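Local coordinates for protein oligoribonuclease (Colwellia psychrerythraea, PDB 6A4D) that probably hydrolyses short RNA oligonucleotides from their ends as a dimeric exonuclease, caught here with a nitrophenyl thymidine phosphate substrate analogue bound, at residues I12-E17 with S105-N110; E30-I35 with D165-S170. The protein carries 1 engineered substitution. One frame throughout, in Å; residues are numbered along the deposited sequence.

Contact 1. Residues I12-E17 with S105-N110; sequences IWLDLE and SPMCGN. With 9RC (5'-O-[(S)-hydroxy(4-nitrophenoxy)phosphoryl]thymidine), chain C; 9RC (5'-O-[(S)-hydroxy(4-nitrophenoxy)phosphoryl]thymidine), chain D.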
loop_
_atom_site.group_PDB
_atom_site.type_symbol
_atom_site.label_atom_id
_atom_site.label_comp_id
_atom_site.label_asym_id
_atom_site.label_seq_id
_atom_site.Cartn_x
_atom_site.Cartn_y
_atom_site.Cartn_z
ATOM N N ILE A 12 5.985 7.134 -11.414
ATOM C CA ILE A 12 6.445 5.752 -11.810
ATOM C C ILE A 12 5.381 4.685 -11.558
ATOM O O ILE A 12 5.003 4.388 -10.376
ATOM C CB ILE A 12 7.701 5.357 -11.033
ATOM C CG1 ILE A 12 8.794 6.435 -11.205
ATOM C CG2 ILE A 12 8.198 4.008 -11.547
ATOM C CD1 ILE A 12 10.134 6.113 -10.537
ATOM N N TRP A 13 4.871 4.132 -12.655
ATOM C CA TRP A 13 3.889 3.090 -12.639
ATOM C C TRP A 13 4.546 1.741 -12.897
ATOM O O TRP A 13 5.353 1.616 -13.787
ATOM C CB TRP A 13 2.863 3.299 -13.726
ATOM C CG TRP A 13 2.118 4.537 -13.515
ATOM C CD1 TRP A 13 2.537 5.799 -13.750
ATOM C CD2 TRP A 13 0.829 4.627 -13.009
ATOM N NE1 TRP A 13 1.565 6.687 -13.426
ATOM C CE2 TRP A 13 0.487 5.995 -12.985
ATOM C CE3 TRP A 13 -0.125 3.681 -12.614
ATOM C CZ2 TRP A 13 -0.715 6.449 -12.505
ATOM C CZ3 TRP A 13 -1.364 4.157 -12.161
ATOM C CH2 TRP A 13 -1.630 5.519 -12.105
ATOM N N LEU A 14 4.186 0.720 -12.137
ATOM C CA LEU A 14 4.666 -0.594 -12.478
ATOM C C LEU A 14 3.725 -1.715 -12.204
ATOM O O LEU A 14 2.733 -1.601 -11.470
ATOM C CB LEU A 14 6.004 -0.831 -11.831
ATOM C CG LEU A 14 6.160 -0.688 -10.345
ATOM C CD1 LEU A 14 5.747 -1.973 -9.696
ATOM C CD2 LEU A 14 7.626 -0.428 -10.011
ATOM N N ASP A 15 4.032 -2.838 -12.816
ATOM C CA ASP A 15 3.290 -4.036 -12.529
ATOM C C ASP A 15 4.254 -5.189 -12.592
ATOM O O ASP A 15 5.198 -5.149 -13.361
ATOM C CB ASP A 15 2.134 -4.200 -13.508
ATOM C CG ASP A 15 1.320 -5.489 -13.268
ATOM O OD1 ASP A 15 0.817 -5.661 -12.127
ATOM O OD2 ASP A 15 1.210 -6.312 -14.223
ATOM N N LEU A 16 3.995 -6.198 -11.751
ATOM C CA LEU A 16 4.824 -7.387 -11.621
ATOM C C LEU A 16 3.958 -8.623 -11.753
ATOM O O LEU A 16 2.792 -8.624 -11.376
ATOM C CB LEU A 16 5.448 -7.455 -10.225
ATOM C CG LEU A 16 6.550 -6.492 -9.795
ATOM C CD1 LEU A 16 7.264 -6.976 -8.538
ATOM C CD2 LEU A 16 7.583 -6.255 -10.858
ATOM N N GLU A 17 4.543 -9.701 -12.262
ATOM C CA GLU A 17 3.952 -11.025 -12.112
ATOM C C GLU A 17 4.904 -11.793 -11.216
ATOM O O GLU A 17 6.127 -11.554 -11.248
ATOM C CB GLU A 17 3.742 -11.700 -13.463
ATOM C CG GLU A 17 2.856 -10.954 -14.473
ATOM C CD GLU A 17 1.587 -10.388 -13.853
ATOM O OE1 GLU A 17 0.888 -11.142 -13.144
ATOM O OE2 GLU A 17 1.314 -9.170 -14.019
ATOM N N SER A 105 8.698 10.136 -6.670
ATOM C CA SER A 105 7.533 9.424 -7.108
ATOM C C SER A 105 7.141 8.335 -6.092
ATOM O O SER A 105 7.985 7.511 -5.729
ATOM C CB SER A 105 7.801 8.784 -8.455
ATOM O OG SER A 105 6.612 8.207 -8.966
ATOM N N PRO A 106 5.882 8.338 -5.644
ATOM C CA PRO A 106 5.403 7.086 -5.081
ATOM C C PRO A 106 5.404 5.981 -6.152
ATOM O O PRO A 106 5.589 6.247 -7.299
ATOM C CB PRO A 106 3.978 7.395 -4.645
ATOM C CG PRO A 106 3.517 8.459 -5.627
ATOM C CD PRO A 106 4.774 9.278 -5.928
ATOM N N MET A 107 5.312 4.745 -5.703
ATOM C CA MET A 107 5.050 3.609 -6.537
ATOM C C MET A 107 3.571 3.549 -6.849
ATOM O O MET A 107 2.786 3.526 -5.934
ATOM C CB MET A 107 5.521 2.376 -5.782
ATOM C CG MET A 107 5.809 1.231 -6.686
ATOM S SD MET A 107 6.303 -0.256 -5.800
ATOM C CE MET A 107 7.989 0.159 -5.318
ATOM N N CYS A 108 3.206 3.463 -8.129
ATOM C CA CYS A 108 1.845 3.646 -8.647
ATOM C C CYS A 108 1.267 2.441 -9.322
ATOM O O CYS A 108 1.955 1.692 -9.985
ATOM C CB CYS A 108 1.734 4.815 -9.661
ATOM S SG CYS A 108 2.412 6.381 -9.093
ATOM N N GLY A 109 -0.002 2.194 -9.030
ATOM C CA GLY A 109 -0.762 1.048 -9.593
ATOM C C GLY A 109 -1.861 0.529 -8.742
ATOM O O GLY A 109 -2.216 1.088 -7.722
ATOM N N ASN A 110 -2.443 -0.583 -9.149
ATOM C CA ASN A 110 -3.560 -1.140 -8.393
ATOM C C ASN A 110 -2.953 -2.087 -7.353
ATOM O O ASN A 110 -2.161 -2.908 -7.716
ATOM C CB ASN A 110 -4.492 -1.941 -9.314
ATOM C CG ASN A 110 -5.450 -1.062 -10.108
ATOM O OD1 ASN A 110 -5.201 -0.734 -11.267
ATOM N ND2 ASN A 110 -6.586 -0.742 -9.508
HETATM O OAJ 9RC C . -2.607 -9.453 -3.218
HETATM C CAE 9RC C . -3.622 -10.104 -3.474
HETATM N NAI 9RC C . -4.145 -10.950 -2.510
HETATM C CAL 9RC C . -5.303 -11.694 -2.776
HETATM O OAS 9RC C . -5.726 -12.437 -1.884
HETATM C CAT 9RC C . -5.947 -11.569 -4.016
HETATM C CAU 9RC C . -7.119 -12.285 -4.316
HETATM C CAF 9RC C . -5.395 -10.726 -4.963
HETATM N NAB 9RC C . -4.223 -9.995 -4.667
HETATM C CAA 9RC C . -3.598 -9.103 -5.647
HETATM O OAC 9RC C . -4.359 -7.940 -5.845
HETATM C CAD 9RC C . -3.570 -9.769 -6.999
HETATM C CAH 9RC C . -3.246 -8.617 -7.862
HETATM O OAK 9RC C . -1.847 -8.549 -7.952
HETATM C CAG 9RC C . -3.800 -7.441 -7.074
HETATM C CAR 9RC C . -4.953 -6.880 -7.838
HETATM O OAQ 9RC C . -5.548 -5.914 -6.985
HETATM P PAP 9RC C . -6.839 -5.154 -7.482
HETATM O OAO 9RC C . -7.051 -4.007 -6.381
HETATM O OAN 9RC C . -7.962 -6.105 -7.322
HETATM O OAM 9RC C . -6.377 -4.780 -8.929
HETATM C CAV 9RC C . -6.836 -4.167 -10.089
HETATM C CAW 9RC C . -5.936 -4.039 -11.210
HETATM C CAY 9RC C . -6.340 -3.363 -12.417
HETATM C CBA 9RC C . -7.660 -2.827 -12.536
HETATM N NBB 9RC C . -8.197 -2.148 -13.620
HETATM O OBD 9RC C . -9.696 -2.447 -14.186
HETATM O OBC 9RC C . -7.491 -1.092 -14.150
HETATM C CAZ 9RC C . -8.493 -2.989 -11.425
HETATM C CAX 9RC C . -8.127 -3.629 -10.217
HETATM O OAJ 9RC D . -1.078 -16.466 -7.259
HETATM C CAE 9RC D . -1.975 -15.666 -7.520
HETATM N NAI 9RC D . -3.305 -16.098 -7.451
HETATM C CAL 9RC D . -4.354 -15.244 -7.734
HETATM O OAS 9RC D . -5.495 -15.685 -7.692
HETATM C CAT 9RC D . -4.102 -13.925 -8.081
HETATM C CAU 9RC D . -5.165 -13.052 -8.375
HETATM C CAF 9RC D . -2.780 -13.511 -8.122
HETATM N NAB 9RC D . -1.705 -14.385 -7.837
HETATM C CAA 9RC D . -0.267 -13.928 -7.887
HETATM O OAC 9RC D . -0.209 -12.498 -7.858
HETATM C CAD 9RC D . 0.441 -14.333 -9.162
HETATM C CAH 9RC D . 0.301 -13.103 -10.007
HETATM O OAK 9RC D . 1.345 -12.955 -10.951
HETATM C CAG 9RC D . 0.469 -12.030 -9.022
HETATM C CAR 9RC D . -0.098 -10.674 -9.582
HETATM O OAQ 9RC D . -1.553 -10.662 -9.794
HETATM P PAP 9RC D . -2.232 -10.233 -11.250
HETATM O OAO 9RC D . -2.026 -8.783 -11.568
HETATM O OAN 9RC D . -1.484 -11.203 -12.271
HETATM O OAM 9RC D . -3.761 -10.708 -11.362
HETATM C CAV 9RC D . -4.905 -9.960 -11.313
HETATM C CAW 9RC D . -6.042 -10.674 -10.920
HETATM C CAY 9RC D . -7.278 -10.049 -10.837
HETATM C CBA 9RC D . -7.380 -8.689 -11.143
HETATM N NBB 9RC D . -8.583 -8.126 -11.056
HETATM O OBD 9RC D . -8.934 -7.325 -9.852
HETATM O OBC 9RC D . -9.553 -8.394 -12.174
HETATM C CAZ 9RC D . -6.249 -7.952 -11.548
HETATM C CAX 9RC D . -5.008 -8.585 -11.637
HETATM O O HOH W 1 0.776 0.191 -12.258
HETATM O O HOH W 2 -0.659 -1.888 -10.676
#
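Trp13 holds CG anti to its carbonyl carbon (chi1 -63°), and Cys108 puts SG in the same position. Both residues belong to one parallel bridge, CA to CA 4.5 Å, and point to the same face of the sheet, so CB and SG of Cys108 sit over one face of the indole. Its CB lies 3.6 Å from the centroid of the six-membered ring of Trp13, a CH-pi contact close to the ring normal, while SG of Cys108 stands over the five-membered ring of Trp13, 4.4 Å from the centroid. NE1 of Trp13 is held separately by Thr36, which fixes the turn of the ring. Away from the indole, Leu14, its CG in the crowded position between backbone N and carbonyl carbon, meets Met107 obliquely, CD2 against CG. This is the central parallel pairing of the RNase H-like exonuclease sheet. Cys108 N donates to Ile12 O at 3.0 Å through a bent bond, and Leu14 N to Cys108 O at 3.2 Å through a straighter one. At the start of the pairing, Ser105 OG lies anti to its backbone N and accepts from Ile12 N at 2.7 Å, while donating to Pro106 O along a lone pair. The strand axes diverge by 61°, and water 1 lies 2.8 Å from Leu14 O, bridging it to Cys108 O. The backbone of Gly109 (phi 152°) would press a beta carbon onto the preceding carbonyl oxygen. Past where the strands part, Asn110 lies against the nitrophenyl ring of one ligand, and Glu17 OE1 accepts from OAK of the other (chain D) at 2.9 Å.

Contact 2. Residues E30-I35 with D165-S170; sequences EIAIII and DAIKES. Engineered in segment 165-170: Ala166 (natural residue Asp). With 9RC (5'-O-[(S)-hydroxy(4-nitrophenoxy)phosphoryl]thymidine), chain C.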
loop_
_atom_site.group_PDB
_atom_site.type_symbol
_atom_site.label_atom_id
_atom_site.label_comp_id
_atom_site.label_asym_id
_atom_site.label_seq_id
_atom_site.Cartn_x
_atom_site.Cartn_y
_atom_site.Cartn_z
ATOM N N GLU A 30 8.053 -11.287 -13.894
ATOM C CA GLU A 30 8.001 -10.234 -14.909
ATOM C C GLU A 30 7.947 -8.885 -14.247
ATOM O O GLU A 30 7.362 -8.758 -13.173
ATOM C CB GLU A 30 6.740 -10.385 -15.766
ATOM C CG GLU A 30 6.806 -9.720 -17.132
ATOM C CD GLU A 30 5.448 -9.682 -17.844
ATOM O OE1 GLU A 30 4.386 -9.876 -17.218
ATOM O OE2 GLU A 30 5.438 -9.425 -19.056
ATOM N N ILE A 31 8.535 -7.895 -14.909
ATOM C CA ILE A 31 8.418 -6.514 -14.514
ATOM C C ILE A 31 8.193 -5.605 -15.754
ATOM O O ILE A 31 8.794 -5.782 -16.808
ATOM C CB ILE A 31 9.649 -6.088 -13.648
ATOM C CG1 ILE A 31 9.529 -4.626 -13.208
ATOM C CG2 ILE A 31 10.993 -6.290 -14.357
ATOM C CD1 ILE A 31 10.459 -4.293 -12.066
ATOM N N ALA A 32 7.265 -4.677 -15.628
ATOM C CA ALA A 32 7.033 -3.612 -16.642
ATOM C C ALA A 32 6.909 -2.267 -15.916
ATOM O O ALA A 32 6.407 -2.231 -14.783
ATOM C CB ALA A 32 5.779 -3.911 -17.452
ATOM N N ILE A 33 7.414 -1.198 -16.529
ATOM C CA ILE A 33 7.387 0.144 -15.920
ATOM C C ILE A 33 6.880 1.158 -16.962
ATOM O O ILE A 33 7.306 1.138 -18.115
ATOM C CB ILE A 33 8.782 0.623 -15.419
ATOM C CG1 ILE A 33 9.450 -0.376 -14.466
ATOM C CG2 ILE A 33 8.721 2.029 -14.771
ATOM C CD1 ILE A 33 10.959 -0.198 -14.437
ATOM N N ILE A 34 5.986 2.054 -16.554
ATOM C CA ILE A 34 5.597 3.206 -17.381
ATOM C C ILE A 34 5.772 4.463 -16.549
ATOM O O ILE A 34 5.467 4.501 -15.369
ATOM C CB ILE A 34 4.164 3.033 -17.897
ATOM C CG1 ILE A 34 4.178 1.920 -18.932
ATOM C CG2 ILE A 34 3.610 4.344 -18.461
ATOM C CD1 ILE A 34 2.895 1.677 -19.678
ATOM N N ILE A 35 6.301 5.490 -17.178
ATOM C CA ILE A 35 6.410 6.805 -16.596
ATOM C C ILE A 35 5.325 7.688 -17.197
ATOM O O ILE A 35 5.170 7.699 -18.409
ATOM C CB ILE A 35 7.760 7.416 -16.963
ATOM C CG1 ILE A 35 8.902 6.458 -16.557
ATOM C CG2 ILE A 35 7.920 8.781 -16.312
ATOM C CD1 ILE A 35 9.236 6.496 -15.079
ATOM N N ASP A 165 0.116 -3.981 -20.245
ATOM C CA ASP A 165 -1.293 -3.692 -20.436
ATOM C C ASP A 165 -2.035 -3.702 -19.118
ATOM O O ASP A 165 -3.039 -3.054 -19.011
ATOM C CB ASP A 165 -1.951 -4.660 -21.438
ATOM C CG ASP A 165 -1.792 -4.195 -22.875
ATOM O OD1 ASP A 165 -2.656 -3.443 -23.377
ATOM O OD2 ASP A 165 -0.792 -4.559 -23.508
ATOM N N ALA A 166 -1.582 -4.464 -18.131
ATOM C CA ALA A 166 -2.102 -4.274 -16.802
ATOM C C ALA A 166 -1.850 -2.805 -16.315
ATOM O O ALA A 166 -2.753 -2.190 -15.785
ATOM C CB ALA A 166 -1.511 -5.293 -15.860
ATOM N N ILE A 167 -0.649 -2.258 -16.548
ATOM C CA ILE A 167 -0.267 -0.914 -16.132
ATOM C C ILE A 167 -1.102 0.130 -16.851
ATOM O O ILE A 167 -1.537 1.085 -16.220
ATOM C CB ILE A 167 1.212 -0.563 -16.445
ATOM C CG1 ILE A 167 2.180 -1.451 -15.661
ATOM C CG2 ILE A 167 1.520 0.900 -16.106
ATOM C CD1 ILE A 167 3.619 -1.384 -16.152
ATOM N N LYS A 168 -1.290 -0.028 -18.170
ATOM C CA LYS A 168 -2.041 0.950 -18.960
ATOM C C LYS A 168 -3.458 0.942 -18.513
ATOM O O LYS A 168 -4.102 2.006 -18.438
ATOM C CB LYS A 168 -1.980 0.652 -20.433
ATOM C CG LYS A 168 -0.588 0.846 -21.020
ATOM C CD LYS A 168 -0.372 -0.080 -22.215
ATOM C CE LYS A 168 0.739 0.410 -23.126
ATOM N NZ LYS A 168 0.985 -0.626 -24.153
ATOM N N GLU A 169 -3.939 -0.246 -18.178
ATOM C CA GLU A 169 -5.213 -0.383 -17.491
ATOM C C GLU A 169 -5.435 0.406 -16.153
ATOM O O GLU A 169 -6.507 0.907 -15.902
ATOM C CB GLU A 169 -5.501 -1.873 -17.254
ATOM C CG GLU A 169 -6.523 -2.466 -18.207
ATOM C CD GLU A 169 -6.846 -3.908 -17.873
ATOM O OE1 GLU A 169 -6.665 -4.744 -18.788
ATOM O OE2 GLU A 169 -7.265 -4.188 -16.703
ATOM N N SER A 170 -4.444 0.414 -15.282
ATOM C CA SER A 170 -4.494 1.140 -14.020
ATOM C C SER A 170 -4.538 2.637 -14.288
ATOM O O SER A 170 -5.313 3.345 -13.659
ATOM C CB SER A 170 -3.247 0.846 -13.144
ATOM O OG SER A 170 -2.961 -0.545 -13.104
HETATM O OAJ 9RC C . -2.607 -9.453 -3.218
HETATM C CAE 9RC C . -3.622 -10.104 -3.474
HETATM N NAI 9RC C . -4.145 -10.950 -2.510
HETATM C CAL 9RC C . -5.303 -11.694 -2.776
HETATM O OAS 9RC C . -5.726 -12.437 -1.884
HETATM C CAT 9RC C . -5.947 -11.569 -4.016
HETATM C CAU 9RC C . -7.119 -12.285 -4.316
HETATM C CAF 9RC C . -5.395 -10.726 -4.963
HETATM N NAB 9RC C . -4.223 -9.995 -4.667
HETATM C CAA 9RC C . -3.598 -9.103 -5.647
HETATM O OAC 9RC C . -4.359 -7.940 -5.845
HETATM C CAD 9RC C . -3.570 -9.769 -6.999
HETATM C CAH 9RC C . -3.246 -8.617 -7.862
HETATM O OAK 9RC C . -1.847 -8.549 -7.952
HETATM C CAG 9RC C . -3.800 -7.441 -7.074
HETATM C CAR 9RC C . -4.953 -6.880 -7.838
HETATM O OAQ 9RC C . -5.548 -5.914 -6.985
HETATM P PAP 9RC C . -6.839 -5.154 -7.482
HETATM O OAO 9RC C . -7.051 -4.007 -6.381
HETATM O OAN 9RC C . -7.962 -6.105 -7.322
HETATM O OAM 9RC C . -6.377 -4.780 -8.929
HETATM C CAV 9RC C . -6.836 -4.167 -10.089
HETATM C CAW 9RC C . -5.936 -4.039 -11.210
HETATM C CAY 9RC C . -6.340 -3.363 -12.417
HETATM C CBA 9RC C . -7.660 -2.827 -12.536
HETATM N NBB 9RC C . -8.197 -2.148 -13.620
HETATM O OBD 9RC C . -9.696 -2.447 -14.186
HETATM O OBC 9RC C . -7.491 -1.092 -14.150
HETATM C CAZ 9RC C . -8.493 -2.989 -11.425
HETATM C CAX 9RC C . -8.127 -3.629 -10.217
#
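Helix 163-180 of the RNase H-like alpha/beta fold lies across strand 28-36 here, with the short axes 8.6 Å apart at closest and inclined by 38°. The tight part belongs to Ile167. Its CG1 is anti to the carbonyl carbon and chi2 is extended (167°), which drives CD1 down onto the strand backbone: it comes to 3.2 Å from Ala32 O and 3.6 Å from Ala32 CB. The methyl of alanine thus leaves the isoleucine tip close to the main chain. CG2, the other branch of Ile167, meets Ile34 CB at 3.8 Å, the two side chains crossing obliquely. The backbone of Ala32 pairs with Asp15 of strand 11-18, so Ile167 brings only hydrocarbon to it.

Lys168 makes the looser flank, burying 22 Å² against 86 Å² for Ile167; it offers only its aliphatic base and, partly exposed, also touches Gln45 of strand 42-50. The engineered Ala166 (natural residue Asp) touches Asp15; further round the helix, Glu169 belongs to the ligand pocket, its O 2.8 Å from OBC of the chain C ligand. Toward the partly exposed flank, CD1 of Ile34 meets CG of Lys168 at 3.8 Å, the chains crossing at about a right angle.

In the fold
Both contacts are buried near the chain centre, their own centres about 7 Å apart, and strands 11-18 and 28-36, adjacent and antiparallel, join them: Trp13 N lies 2.8 Å from Ile34 O, a probable hydrogen bond. Contact 1 is strand to strand, so backbone bonds do much of the work; contact 2 is helix on sheet and rests on branched apolar side chains, with a partly exposed lysine at its margin. Trp13 is shared terrain, since its side chain also touches Ile167, through CB, and Ile171 of helix 163-180. Both approach ligand chain C, through Asn110 and Glu169 respectively, and Ser170 is hydrogen-bonded to Asn110 between them.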